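Local atomic coordinates of NANS (YJHS), A 9-O-acetyl N-acetylneuraminic acid esterase (Escherichia coli O157:H7 EDL933, PDB entry 3PT5), a protein that hydrolyses the 9-O-acetyl ester of 9-O-acetyl-N-acetylneuraminic acid, probably allowing the bacterium to grow on this sialic acid of the mammalian gut. Residues T25-S30 / V186-G191; L55-H60 / V168-A173; I74-C79 / Q106-A111; P80-D85 / P128-G133; H148-D153 / T161-D166. All blocks are in the same frame, centred on the assembly; numbering follows the deposited sequence.

In the fold
Contacts 1 and 4 meet near the middle of the mixed, largely parallel sheet, where strand 20-28 bonds to strand 182-189 within contact 1 and to strand 122-130, which contact 4 then joins to the loop 80-85. Contact 1 is mainly a regular backbone ladder, whereas contact 4 relies largely on the D82 carboxylate and the Q84 amide, with one weak backbone bond. Contacts 2 and 5 share helix 162-176 farther out, about 10 Å apart between centres, and are linked by the salt bridge R57-D166; both are buried charged sites. Contact 3, on the edge-strand side, is mainly aliphatic with one bridging water. The touching residues of contacts 1, 3 and 5 are all buried, those of 2 and 4 mostly so.

Contact 1 of 5, residues T25-S30 / V186-G191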
# COMPACT_ATOMS: atom_id res chain seq x y z
N THR A 25 0.56 7.11 5.18
CA THR A 25 0.75 5.70 5.56
C THR A 25 -0.02 4.82 4.57
O THR A 25 -1.10 5.16 4.17
CB THR A 25 0.24 5.46 6.98
OG1 THR A 25 1.09 6.20 7.88
CG2 THR A 25 0.31 3.98 7.37
N VAL A 26 0.57 3.69 4.20
CA VAL A 26 -0.04 2.76 3.25
C VAL A 26 -0.07 1.43 3.96
O VAL A 26 0.97 0.97 4.44
CB VAL A 26 0.75 2.68 1.91
CG1 VAL A 26 0.05 1.72 0.96
CG2 VAL A 26 0.80 4.07 1.29
N ALA A 27 -1.26 0.84 4.08
CA ALA A 27 -1.37 -0.38 4.89
C ALA A 27 -2.47 -1.30 4.36
O ALA A 27 -3.31 -0.91 3.52
CB ALA A 27 -1.65 0.01 6.35
N GLY A 28 -2.45 -2.55 4.84
CA GLY A 28 -3.40 -3.54 4.44
C GLY A 28 -2.78 -4.83 3.99
O GLY A 28 -1.72 -5.21 4.48
N GLN A 29 -3.42 -5.47 3.00
CA GLN A 29 -2.90 -6.74 2.47
C GLN A 29 -2.40 -6.59 1.03
O GLN A 29 -2.00 -5.50 0.65
CB GLN A 29 -3.85 -7.91 2.76
CG GLN A 29 -5.21 -7.91 2.09
CD GLN A 29 -6.12 -8.94 2.75
OE1 GLN A 29 -7.04 -8.58 3.46
NE2 GLN A 29 -5.80 -10.22 2.57
N SER A 30 -2.41 -7.67 0.26
CA SER A 30 -1.71 -7.69 -1.02
C SER A 30 -2.01 -6.54 -1.97
O SER A 30 -1.10 -6.05 -2.64
CB SER A 30 -1.90 -9.02 -1.76
OG SER A 30 -3.25 -9.20 -2.10
N VAL A 186 -4.23 7.70 5.88
CA VAL A 186 -3.88 6.30 5.66
C VAL A 186 -4.55 5.84 4.37
O VAL A 186 -5.74 6.04 4.20
CB VAL A 186 -4.36 5.40 6.83
CG1 VAL A 186 -4.08 3.92 6.57
CG2 VAL A 186 -3.74 5.85 8.17
N CYS A 187 -3.78 5.24 3.48
CA CYS A 187 -4.32 4.50 2.35
C CYS A 187 -4.36 3.04 2.77
O CYS A 187 -3.33 2.41 2.96
CB CYS A 187 -3.43 4.66 1.10
SG CYS A 187 -3.41 6.38 0.54
N TRP A 188 -5.57 2.53 2.90
CA TRP A 188 -5.84 1.19 3.43
C TRP A 188 -6.49 0.36 2.34
O TRP A 188 -7.51 0.76 1.83
CB TRP A 188 -6.84 1.35 4.57
CG TRP A 188 -7.31 0.09 5.18
CD1 TRP A 188 -8.53 -0.50 4.99
CD2 TRP A 188 -6.57 -0.78 6.08
NE1 TRP A 188 -8.61 -1.67 5.73
CE2 TRP A 188 -7.42 -1.87 6.38
CE3 TRP A 188 -5.28 -0.76 6.63
CZ2 TRP A 188 -7.03 -2.92 7.24
CZ3 TRP A 188 -4.88 -1.80 7.47
CH2 TRP A 188 -5.77 -2.86 7.78
N MET A 189 -5.93 -0.82 2.01
CA MET A 189 -6.62 -1.76 1.13
C MET A 189 -6.50 -3.10 1.76
O MET A 189 -5.42 -3.68 1.77
CB MET A 189 -6.04 -1.80 -0.30
CG MET A 189 -6.32 -0.52 -1.02
SD MET A 189 -5.59 -0.36 -2.63
CE MET A 189 -6.55 -1.54 -3.57
N GLN A 190 -7.61 -3.56 2.32
CA GLN A 190 -7.63 -4.81 3.04
C GLN A 190 -9.05 -5.34 3.11
O GLN A 190 -10.02 -4.58 3.11
CB GLN A 190 -7.12 -4.57 4.45
CG GLN A 190 -6.78 -5.83 5.22
CD GLN A 190 -7.99 -6.47 5.86
OE1 GLN A 190 -8.91 -5.78 6.24
NE2 GLN A 190 -7.97 -7.80 5.99
N GLY A 191 -9.16 -6.67 3.14
CA GLY A 191 -10.43 -7.33 3.35
C GLY A 191 -10.50 -8.68 2.69
O GLY A 191 -11.26 -9.56 3.13
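Backbone hydrogen bonding joins strands 20-28 and 182-189 in parallel, the axes of 25-28 and 186-189 coming within 4.6 Å and differing in direction by 18°. C187 N donates to T25 O at 2.8 Å, A27 N to C187 O, M189 N to A27 O, and finally Q29 N to M189 O at 3.0 Å. The first two donors approach nearly along the C=O axes, the last two in the carbonyl planes. Each of these oxygens also receives a CA-H...O contact, as C187 O does from V26 CA at 3.3 Å.

The side chains divide between two faces. T25, A27, V186 and W188 share one, with L167 of helix 162-176 against T25 and A27; V26, C187 and M189 share the other, where F326 of helix 315-335 meets C187 and M189. This is the centre of the α/β/α sandwich of SGNH hydrolases. Strand 20-28 runs out into G28-Q29-S30, a sequence matching the family's first conserved block, in which the serine is the nucleophile; H312 lies against S30.

Aromatic packing comes from W188. With CG anti to the backbone N (chi1 176°), its indole lies back over the neighbouring strand. G28 CA sits above the six-membered ring, 4.1 Å from its centroid and 22° off the normal, a CH-pi contact. A27 CB adds a 3.7 Å contact to W188 CE3, while NE1 bonds to Y257 OH.

The side-chain amide hydrogen bonds lie just beyond the strand ends. Q29 OE1 accepts from G191 N at 2.9 Å, the donor above the carbonyl plane, and weakly from Q190 NE2 at 2.8 Å. H203 and D194 hold the Q190 amide from outside.

Contact 2 of 5, residues L55-H60 / V168-A173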
# COMPACT_ATOMS: atom_id res chain seq x y z
N LEU A 55 9.88 5.12 4.71
CA LEU A 55 10.56 4.60 5.88
C LEU A 55 11.05 3.19 5.62
O LEU A 55 10.25 2.30 5.32
CB LEU A 55 9.68 4.64 7.13
CG LEU A 55 9.27 5.96 7.79
CD1 LEU A 55 8.63 5.64 9.12
CD2 LEU A 55 10.45 6.89 8.02
N ALA A 56 12.36 2.98 5.74
CA ALA A 56 12.97 1.67 5.46
C ALA A 56 12.56 0.57 6.43
O ALA A 56 12.15 0.83 7.54
CB ALA A 56 14.50 1.77 5.45
N ARG A 57 12.73 -0.67 5.97
CA ARG A 57 12.44 -1.85 6.77
C ARG A 57 13.54 -2.89 6.58
O ARG A 57 14.02 -3.46 7.57
CB ARG A 57 11.09 -2.47 6.41
CG ARG A 57 10.69 -3.62 7.35
CD ARG A 57 9.34 -4.25 6.99
NE ARG A 57 8.25 -3.28 6.92
CZ ARG A 57 7.50 -2.93 7.96
NH1 ARG A 57 6.53 -2.03 7.82
NH2 ARG A 57 7.71 -3.50 9.14
N PHE A 58 13.92 -3.13 5.33
CA PHE A 58 14.80 -4.26 4.99
C PHE A 58 16.23 -3.86 5.31
O PHE A 58 16.51 -2.71 5.67
CB PHE A 58 14.66 -4.64 3.52
CG PHE A 58 13.21 -4.80 3.05
CD1 PHE A 58 12.23 -5.36 3.88
CD2 PHE A 58 12.84 -4.40 1.77
CE1 PHE A 58 10.92 -5.48 3.44
CE2 PHE A 58 11.54 -4.54 1.33
CZ PHE A 58 10.59 -5.07 2.15
N ALA A 59 17.15 -4.81 5.18
CA ALA A 59 18.55 -4.56 5.51
C ALA A 59 19.26 -3.77 4.41
O ALA A 59 20.35 -3.20 4.63
CB ALA A 59 19.23 -5.90 5.79
N HIS A 60 18.67 -3.72 3.21
CA HIS A 60 19.20 -2.90 2.13
C HIS A 60 18.03 -2.22 1.46
O HIS A 60 16.89 -2.64 1.66
CB HIS A 60 20.01 -3.72 1.11
CG HIS A 60 21.20 -4.39 1.71
ND1 HIS A 60 22.47 -3.84 1.69
CD2 HIS A 60 21.30 -5.53 2.42
CE1 HIS A 60 23.30 -4.63 2.34
NE2 HIS A 60 22.61 -5.66 2.81
N VAL A 168 1.22 1.81 13.86
CA VAL A 168 1.23 2.96 14.78
C VAL A 168 2.66 3.47 15.01
O VAL A 168 2.93 4.67 14.89
CB VAL A 168 0.50 2.61 16.11
CG1 VAL A 168 0.88 3.59 17.26
CG2 VAL A 168 -0.98 2.66 15.90
N SER A 169 3.58 2.54 15.27
CA SER A 169 4.96 2.88 15.58
C SER A 169 5.67 3.56 14.41
O SER A 169 6.37 4.57 14.63
CB SER A 169 5.71 1.64 16.08
OG SER A 169 6.95 1.50 15.42
N ARG A 170 5.45 3.06 13.19
CA ARG A 170 6.06 3.67 12.01
C ARG A 170 5.43 5.02 11.64
O ARG A 170 6.13 5.92 11.21
CB ARG A 170 6.01 2.71 10.82
CG ARG A 170 7.07 1.69 10.91
CD ARG A 170 6.83 0.54 10.01
NE ARG A 170 7.01 0.74 8.57
CZ ARG A 170 8.17 0.87 7.94
NH1 ARG A 170 9.33 1.02 8.60
NH2 ARG A 170 8.17 0.91 6.63
N THR A 171 4.11 5.14 11.79
CA THR A 171 3.45 6.42 11.53
C THR A 171 3.95 7.49 12.51
O THR A 171 4.26 8.62 12.10
CB THR A 171 1.92 6.28 11.59
OG1 THR A 171 1.52 5.38 10.57
CG2 THR A 171 1.22 7.64 11.35
N ARG A 172 4.05 7.10 13.78
CA ARG A 172 4.55 8.03 14.80
C ARG A 172 5.97 8.43 14.48
O ARG A 172 6.30 9.60 14.57
CB ARG A 172 4.55 7.37 16.17
CG ARG A 172 3.25 7.38 16.89
CD ARG A 172 3.43 6.59 18.18
NE ARG A 172 2.30 6.75 19.09
CZ ARG A 172 1.90 5.84 19.97
NH1 ARG A 172 2.53 4.67 20.07
NH2 ARG A 172 0.86 6.10 20.76
N ALA A 173 6.81 7.47 14.09
CA ALA A 173 8.22 7.70 13.80
C ALA A 173 8.35 8.71 12.67
O ALA A 173 9.24 9.56 12.68
CB ALA A 173 8.94 6.40 13.42
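The guanidinium of R170 is sandwiched: R57 NH1 lies over one face, L55 CB over the opposite one, and A56 O meets it at the edge, in plane. R170 NH1 donates to that oxygen at 3.0 Å, with an N-H...O angle of 160°. R170 NH2 reaches L55 O at 2.8 Å, a less straight bond (144°) tilted from the guanidinium plane; both donors stand above the carbonyl planes. A bend at chi3 in each arginine brings the two chains across each other at about a right angle, their guanidinium planes 50° apart. R57 NH1 and R170 NE are both donors, yet they stand 2.9 Å apart. Such proximity of like charges is probably eased by D166, which forms a salt bridge with R57 NH2 and a long, weak ion pair with R170 NE, and by P128 O, which accepts from both arginines. Beside the guanidinium, L55 CD1 presses on the helix backbone at R170 O, 3.3 Å away, and touches A173 CB at 4.4 Å. The arrangement joins the loop leaving strand 52-55 to helix 162-176, one of the helices that flank the central sheet of the SGNH-hydrolase α/β/α sandwich.

Contact 3 of 5, residues I74-C79 / Q106-A111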
# COMPACT_ATOMS: atom_id res chain seq x y z
N ILE A 74 14.63 6.67 3.08
CA ILE A 74 15.27 6.17 1.87
C ILE A 74 14.37 6.46 0.65
O ILE A 74 13.20 6.80 0.80
CB ILE A 74 15.62 4.65 1.98
CG1 ILE A 74 14.34 3.82 2.09
CG2 ILE A 74 16.55 4.41 3.16
CD1 ILE A 74 14.54 2.30 1.82
N PRO A 75 14.92 6.33 -0.56
CA PRO A 75 14.07 6.53 -1.74
C PRO A 75 12.89 5.57 -1.79
O PRO A 75 13.01 4.38 -1.46
CB PRO A 75 15.00 6.27 -2.91
CG PRO A 75 16.41 6.55 -2.37
CD PRO A 75 16.33 6.06 -0.93
N LEU A 76 11.73 6.09 -2.21
CA LEU A 76 10.59 5.21 -2.46
C LEU A 76 10.69 4.69 -3.88
O LEU A 76 10.98 5.45 -4.79
CB LEU A 76 9.27 5.95 -2.27
CG LEU A 76 8.01 5.22 -2.71
CD1 LEU A 76 7.74 3.97 -1.91
CD2 LEU A 76 6.83 6.21 -2.61
N THR A 77 10.46 3.39 -4.06
CA THR A 77 10.56 2.81 -5.40
C THR A 77 9.29 2.04 -5.72
O THR A 77 8.32 2.09 -4.95
CB THR A 77 11.82 1.90 -5.59
OG1 THR A 77 11.65 0.64 -4.92
CG2 THR A 77 13.08 2.59 -5.02
N HIS A 78 9.29 1.35 -6.85
CA HIS A 78 8.10 0.57 -7.25
C HIS A 78 7.79 -0.62 -6.35
O HIS A 78 6.66 -1.14 -6.37
CB HIS A 78 8.26 0.10 -8.68
CG HIS A 78 9.41 -0.84 -8.86
ND1 HIS A 78 10.69 -0.39 -9.13
CD2 HIS A 78 9.49 -2.19 -8.79
CE1 HIS A 78 11.50 -1.43 -9.21
NE2 HIS A 78 10.81 -2.53 -9.00
N CYS A 79 8.76 -1.05 -5.54
CA CYS A 79 8.57 -2.21 -4.67
C CYS A 79 8.95 -1.86 -3.24
O CYS A 79 10.10 -2.04 -2.85
CB CYS A 79 9.39 -3.40 -5.20
SG CYS A 79 8.90 -4.95 -4.45
N GLN A 106 1.53 0.57 -6.03
CA GLN A 106 1.08 1.91 -6.37
C GLN A 106 1.57 3.03 -5.46
O GLN A 106 1.26 4.18 -5.75
CB GLN A 106 -0.46 2.00 -6.41
CG GLN A 106 -1.16 1.70 -5.06
CD GLN A 106 -1.55 0.22 -4.90
OE1 GLN A 106 -0.94 -0.65 -5.52
NE2 GLN A 106 -2.56 -0.06 -4.07
N ALA A 107 2.26 2.74 -4.35
CA ALA A 107 2.61 3.84 -3.40
C ALA A 107 3.43 4.91 -4.13
O ALA A 107 3.22 6.12 -3.96
CB ALA A 107 3.38 3.30 -2.21
N LEU A 108 4.37 4.46 -4.98
CA LEU A 108 5.23 5.40 -5.70
C LEU A 108 4.41 6.34 -6.60
O LEU A 108 4.70 7.54 -6.68
CB LEU A 108 6.27 4.66 -6.54
CG LEU A 108 7.14 5.51 -7.48
CD1 LEU A 108 7.95 6.54 -6.66
CD2 LEU A 108 8.09 4.61 -8.27
N HIS A 109 3.40 5.79 -7.26
CA HIS A 109 2.59 6.53 -8.23
C HIS A 109 1.62 7.47 -7.58
O HIS A 109 1.38 8.56 -8.10
CB HIS A 109 1.89 5.52 -9.11
CG HIS A 109 2.84 4.50 -9.63
ND1 HIS A 109 2.98 3.26 -9.05
CD2 HIS A 109 3.80 4.58 -10.59
CE1 HIS A 109 3.94 2.60 -9.66
NE2 HIS A 109 4.46 3.37 -10.60
N ILE A 110 1.13 7.08 -6.40
CA ILE A 110 0.35 8.02 -5.56
C ILE A 110 1.22 9.21 -5.20
O ILE A 110 0.86 10.36 -5.49
CB ILE A 110 -0.23 7.32 -4.33
CG1 ILE A 110 -1.27 6.31 -4.82
CG2 ILE A 110 -0.86 8.35 -3.37
CD1 ILE A 110 -1.72 5.30 -3.74
N ALA A 111 2.40 8.93 -4.65
CA ALA A 111 3.35 9.96 -4.29
C ALA A 111 3.72 10.87 -5.47
O ALA A 111 3.73 12.11 -5.31
CB ALA A 111 4.58 9.31 -3.67
O HOH W 1 5.46 1.80 -4.90
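After edge strand 73-75 the chain passes close to the first turns of helix 107-114, H78 CA coming within 5.8 Å of L108 CA, with no direct hydrogen bond between the segments. In the α/β/α sandwich of this SGNH hydrolase, the contact joins the segment leaving the edge strand to helix 107-114, which also packs on helix 315-335 through H109 and I110.

Two leucines carry the packing. In both L76 and L108 CG is anti to the backbone N (chi1 170° and 173°), and the side chains slide past each other in opposite directions, so each reaches the other's backbone. L76 CD2 lies on the helix surface, 3.6 Å from L108 CA, and continues along it to A111 CB at 4.0 Å. Its other branch, L76 CD1, meets A107 CB at 4.4 Å. Coming the other way, L108 CD1 approaches L76 O at 3.7 Å, while L108 CD2 packs against the peptide at H78 N, 3.8 Å off. I52 and Q54 of strand 52-55, together with I126 of strand 122-130, also touch L76, so the leucine pair belongs to the apolar layer between sheet and helix.

The polar side chains of the loop make no hydrogen bond across the gap: T77 OG1 bonds to Y101 OH and also accepts weakly from C79 N, and H78 NE2 bonds to Y101 O. Instead, a single water bridges the two backbones: it donates to T77 O at 2.9 Å and accepts from L108 N, an N-H close to the start of the helix, again at 2.9 Å.

Contact 4 of 5, residues P80-D85 / P128-G133; sequences PHDVQD and PCCRGG
Loop 80-85 packs along the end of strand 122-130 where it runs into R131-G132-G133, consistent with the position from which SGNH hydrolases commonly present the block II glycine of the oxyanion hole. The loop opens with an inverse gamma turn centred on H81, closed by a weak bond from D82 N to P80 O. This turn puts D82 beside the strand, with CG anti to its own carbonyl carbon (chi1 -71°). D82 OD1 then accepts from C130 N at 2.9 Å, met from above the carboxylate plane with an N-H...O angle of 146°. The same oxygen lies 3.2 Å from P128 CB, so the carboxylate is pressed between proline ring and cysteine. One residue on, V83 N returns a weak bond to C130 O at 2.9 Å.

Prolines meet at one end of the contact, P80 CB against P128 CB at 4.1 Å. At the other end, Q84 and R131 cross at about a right angle: the arginine bends at chi2 (59°) and lays CD 3.8 Å from Q84 CB. R131 NH2 is claimed by H152 O, and Q84 OE1 has its strongest partner in Y35 OH. That amide oxygen also takes a weak hydrogen bond from G132 N, at 3.0 Å.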
# COMPACT_ATOMS: atom_id res chain seq x y z
N PRO A 80 8.00 -1.28 -2.47
CA PRO A 80 8.33 -0.67 -1.18
C PRO A 80 8.66 -1.63 -0.04
O PRO A 80 8.54 -2.85 -0.15
CB PRO A 80 7.03 0.11 -0.83
CG PRO A 80 6.33 0.33 -2.13
CD PRO A 80 6.62 -0.96 -2.88
N HIS A 81 9.04 -1.02 1.08
CA HIS A 81 9.46 -1.68 2.29
C HIS A 81 8.30 -2.10 3.19
O HIS A 81 8.26 -1.81 4.37
CB HIS A 81 10.45 -0.79 3.01
CG HIS A 81 11.86 -0.91 2.50
ND1 HIS A 81 12.18 -0.87 1.16
CD2 HIS A 81 13.03 -1.08 3.17
CE1 HIS A 81 13.50 -1.01 1.03
NE2 HIS A 81 14.03 -1.12 2.23
N ASP A 82 7.35 -2.80 2.60
CA ASP A 82 6.25 -3.35 3.39
C ASP A 82 6.73 -4.51 4.26
O ASP A 82 7.89 -4.95 4.13
CB ASP A 82 5.12 -3.75 2.43
CG ASP A 82 4.40 -2.50 1.82
OD1 ASP A 82 3.77 -1.76 2.61
OD2 ASP A 82 4.47 -2.26 0.59
N VAL A 83 5.87 -4.99 5.15
CA VAL A 83 6.23 -6.07 6.06
C VAL A 83 6.62 -7.32 5.28
O VAL A 83 7.56 -8.05 5.66
CB VAL A 83 5.05 -6.40 7.01
CG1 VAL A 83 5.44 -7.46 8.02
CG2 VAL A 83 4.56 -5.13 7.70
N GLN A 84 5.89 -7.58 4.20
CA GLN A 84 6.29 -8.62 3.27
C GLN A 84 7.21 -8.09 2.17
O GLN A 84 6.87 -7.14 1.46
CB GLN A 84 5.07 -9.26 2.64
CG GLN A 84 5.42 -10.48 1.83
CD GLN A 84 4.24 -11.00 1.08
OE1 GLN A 84 3.19 -10.33 1.01
NE2 GLN A 84 4.39 -12.18 0.48
N ASP A 85 8.36 -8.74 2.01
CA ASP A 85 9.38 -8.30 1.06
C ASP A 85 9.18 -8.95 -0.31
O ASP A 85 9.37 -10.17 -0.45
CB ASP A 85 10.77 -8.66 1.64
CG ASP A 85 11.93 -8.16 0.79
OD1 ASP A 85 11.75 -7.75 -0.38
OD2 ASP A 85 13.08 -8.22 1.31
N PRO A 128 5.18 2.47 4.55
CA PRO A 128 4.62 1.22 4.06
C PRO A 128 4.50 0.18 5.17
O PRO A 128 5.51 -0.22 5.78
CB PRO A 128 5.59 0.81 2.92
CG PRO A 128 6.86 1.51 3.23
CD PRO A 128 6.60 2.64 4.18
N CYS A 129 3.25 -0.22 5.42
CA CYS A 129 2.90 -1.19 6.47
C CYS A 129 1.94 -2.27 5.99
O CYS A 129 0.97 -2.54 6.67
CB CYS A 129 2.31 -0.46 7.69
SG CYS A 129 3.37 0.83 8.35
N CYS A 130 2.21 -2.85 4.82
CA CYS A 130 1.33 -3.87 4.26
C CYS A 130 1.89 -5.26 4.42
O CYS A 130 3.10 -5.45 4.53
CB CYS A 130 1.11 -3.61 2.77
SG CYS A 130 0.60 -1.95 2.34
N ARG A 131 1.00 -6.25 4.41
CA ARG A 131 1.41 -7.64 4.54
C ARG A 131 0.45 -8.48 3.69
O ARG A 131 -0.74 -8.52 3.97
CB ARG A 131 1.40 -8.05 6.03
CG ARG A 131 1.56 -9.56 6.29
CD ARG A 131 2.86 -9.99 5.69
NE ARG A 131 3.39 -11.26 6.17
CZ ARG A 131 3.30 -12.41 5.53
NH1 ARG A 131 2.67 -12.50 4.36
NH2 ARG A 131 3.87 -13.49 6.06
N GLY A 132 0.95 -9.13 2.66
CA GLY A 132 0.11 -10.03 1.86
C GLY A 132 -0.45 -11.12 2.76
O GLY A 132 0.23 -11.59 3.68
N GLY A 133 -1.70 -11.50 2.49
CA GLY A 133 -2.36 -12.60 3.19
C GLY A 133 -2.59 -12.34 4.66
O GLY A 133 -2.57 -13.27 5.48

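Contact 5 of 5, residues H148-D153 / T161-D166; sequences HGASHD and TPLYQD
Right after a classic beta bulge, in which H148 and G149 both face S145, a helix carboxylate meets the backbone almost head-on. A150 N donates to D166 OD2 at 2.8 Å with an N-H...O angle of 173°, although the donor stands above the carboxylate plane rather than in it. D166 holds CG anti to its backbone N (chi1 -171°), which sends the carboxylate toward the strand. G149 CA lies beside the same oxygen, 3.4 Å from D166 OD2, a close approach made possible by a residue without a side chain. OD2 is also bound by R57 NH2 in a salt bridge, so one buried oxygen takes a peptide N-H and a guanidinium together, which would be expected to stabilise the charged form.

The strands 144-145 and 149-150 form a small antiparallel hairpin, set in the chain between strand 122-130 and helix 162-176 of the α/β/α sandwich, and this contact lays its second strand against the opening turns of that helix. Y144, on the first strand, touches Q165 and D166 as well.

Apolar packing depends on A150, whose CB points into the helix. It lies 3.9 Å from D166 CB and 4.2 Å from L163 CD2. The P162 ring adds a further apolar contact, its CB 4.4 Å from A150 CB.

Each segment also has a side-chain hydrogen bond of its own. At the helix start T161 is the N-cap, its OG1 accepting from Y164 N at 3.2 Å. Beyond the strand, S151 OG donates to D153 OD1 at 2.7 Å, again from above the carboxylate plane.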
# COMPACT_ATOMS: atom_id res chain seq x y z
N HIS A 148 13.34 -3.54 14.64
CA HIS A 148 13.12 -4.00 13.25
C HIS A 148 11.66 -4.14 12.78
O HIS A 148 11.43 -4.49 11.62
CB HIS A 148 13.85 -5.33 12.99
CG HIS A 148 15.32 -5.25 13.20
ND1 HIS A 148 16.17 -4.70 12.27
CD2 HIS A 148 16.11 -5.67 14.22
CE1 HIS A 148 17.42 -4.77 12.71
NE2 HIS A 148 17.40 -5.36 13.89
N GLY A 149 10.69 -3.89 13.66
CA GLY A 149 9.28 -3.89 13.26
C GLY A 149 8.66 -5.25 13.27
O GLY A 149 9.23 -6.19 13.83
N ALA A 150 7.48 -5.38 12.64
CA ALA A 150 6.74 -6.66 12.64
C ALA A 150 7.54 -7.79 11.99
O ALA A 150 8.24 -7.57 11.00
CB ALA A 150 5.40 -6.49 11.93
N SER A 151 7.44 -9.01 12.56
CA SER A 151 8.14 -10.18 12.05
C SER A 151 7.58 -10.56 10.69
O SER A 151 6.44 -10.23 10.38
CB SER A 151 7.99 -11.37 13.02
OG SER A 151 6.63 -11.73 13.27
N HIS A 152 8.37 -11.30 9.91
CA HIS A 152 7.96 -11.80 8.59
C HIS A 152 6.62 -12.53 8.62
O HIS A 152 5.87 -12.50 7.64
CB HIS A 152 8.99 -12.78 8.00
CG HIS A 152 10.38 -12.23 7.90
ND1 HIS A 152 11.50 -12.99 8.15
CD2 HIS A 152 10.83 -10.99 7.57
CE1 HIS A 152 12.58 -12.25 7.98
NE2 HIS A 152 12.21 -11.03 7.62
N ASP A 153 6.33 -13.18 9.75
CA ASP A 153 5.11 -13.98 9.92
C ASP A 153 3.95 -13.27 10.66
O ASP A 153 3.00 -13.92 11.08
CB ASP A 153 5.44 -15.33 10.57
CG ASP A 153 5.93 -15.21 12.01
OD1 ASP A 153 6.65 -14.24 12.34
OD2 ASP A 153 5.60 -16.10 12.82
N THR A 161 -2.03 -6.23 17.85
CA THR A 161 -1.19 -7.20 17.14
C THR A 161 0.12 -6.56 16.66
O THR A 161 0.20 -5.32 16.55
CB THR A 161 -1.92 -7.75 15.90
OG1 THR A 161 -2.03 -6.71 14.93
CG2 THR A 161 -3.29 -8.25 16.25
N PRO A 162 1.15 -7.38 16.35
CA PRO A 162 2.36 -6.85 15.74
C PRO A 162 2.15 -5.96 14.53
O PRO A 162 2.83 -4.95 14.41
CB PRO A 162 3.14 -8.11 15.36
CG PRO A 162 2.79 -9.04 16.50
CD PRO A 162 1.37 -8.75 16.88
N LEU A 163 1.22 -6.32 13.65
CA LEU A 163 0.94 -5.47 12.49
C LEU A 163 0.38 -4.12 12.90
O LEU A 163 0.75 -3.11 12.32
CB LEU A 163 0.01 -6.16 11.49
CG LEU A 163 0.59 -7.30 10.66
CD1 LEU A 163 -0.48 -7.84 9.73
CD2 LEU A 163 1.82 -6.85 9.84
N TYR A 164 -0.49 -4.10 13.91
CA TYR A 164 -1.01 -2.83 14.41
C TYR A 164 0.10 -1.97 15.02
O TYR A 164 0.18 -0.77 14.76
CB TYR A 164 -2.14 -3.03 15.43
CG TYR A 164 -2.56 -1.73 16.07
CD1 TYR A 164 -3.48 -0.90 15.44
CD2 TYR A 164 -1.98 -1.29 17.27
CE1 TYR A 164 -3.86 0.33 15.99
CE2 TYR A 164 -2.34 -0.06 17.83
CZ TYR A 164 -3.28 0.74 17.18
OH TYR A 164 -3.65 1.96 17.71
N GLN A 165 0.97 -2.60 15.81
CA GLN A 165 2.08 -1.93 16.47
C GLN A 165 3.02 -1.30 15.46
O GLN A 165 3.54 -0.22 15.69
CB GLN A 165 2.88 -2.93 17.29
CG GLN A 165 2.16 -3.39 18.53
CD GLN A 165 2.99 -4.41 19.29
OE1 GLN A 165 4.09 -4.09 19.77
NE2 GLN A 165 2.50 -5.64 19.38
N ASP A 166 3.21 -2.00 14.35
CA ASP A 166 4.09 -1.59 13.26
C ASP A 166 3.46 -0.37 12.56
O ASP A 166 4.14 0.62 12.29
CB ASP A 166 4.27 -2.80 12.32
CG ASP A 166 5.34 -2.59 11.25
OD1 ASP A 166 5.00 -2.02 10.19
OD2 ASP A 166 6.51 -3.03 11.43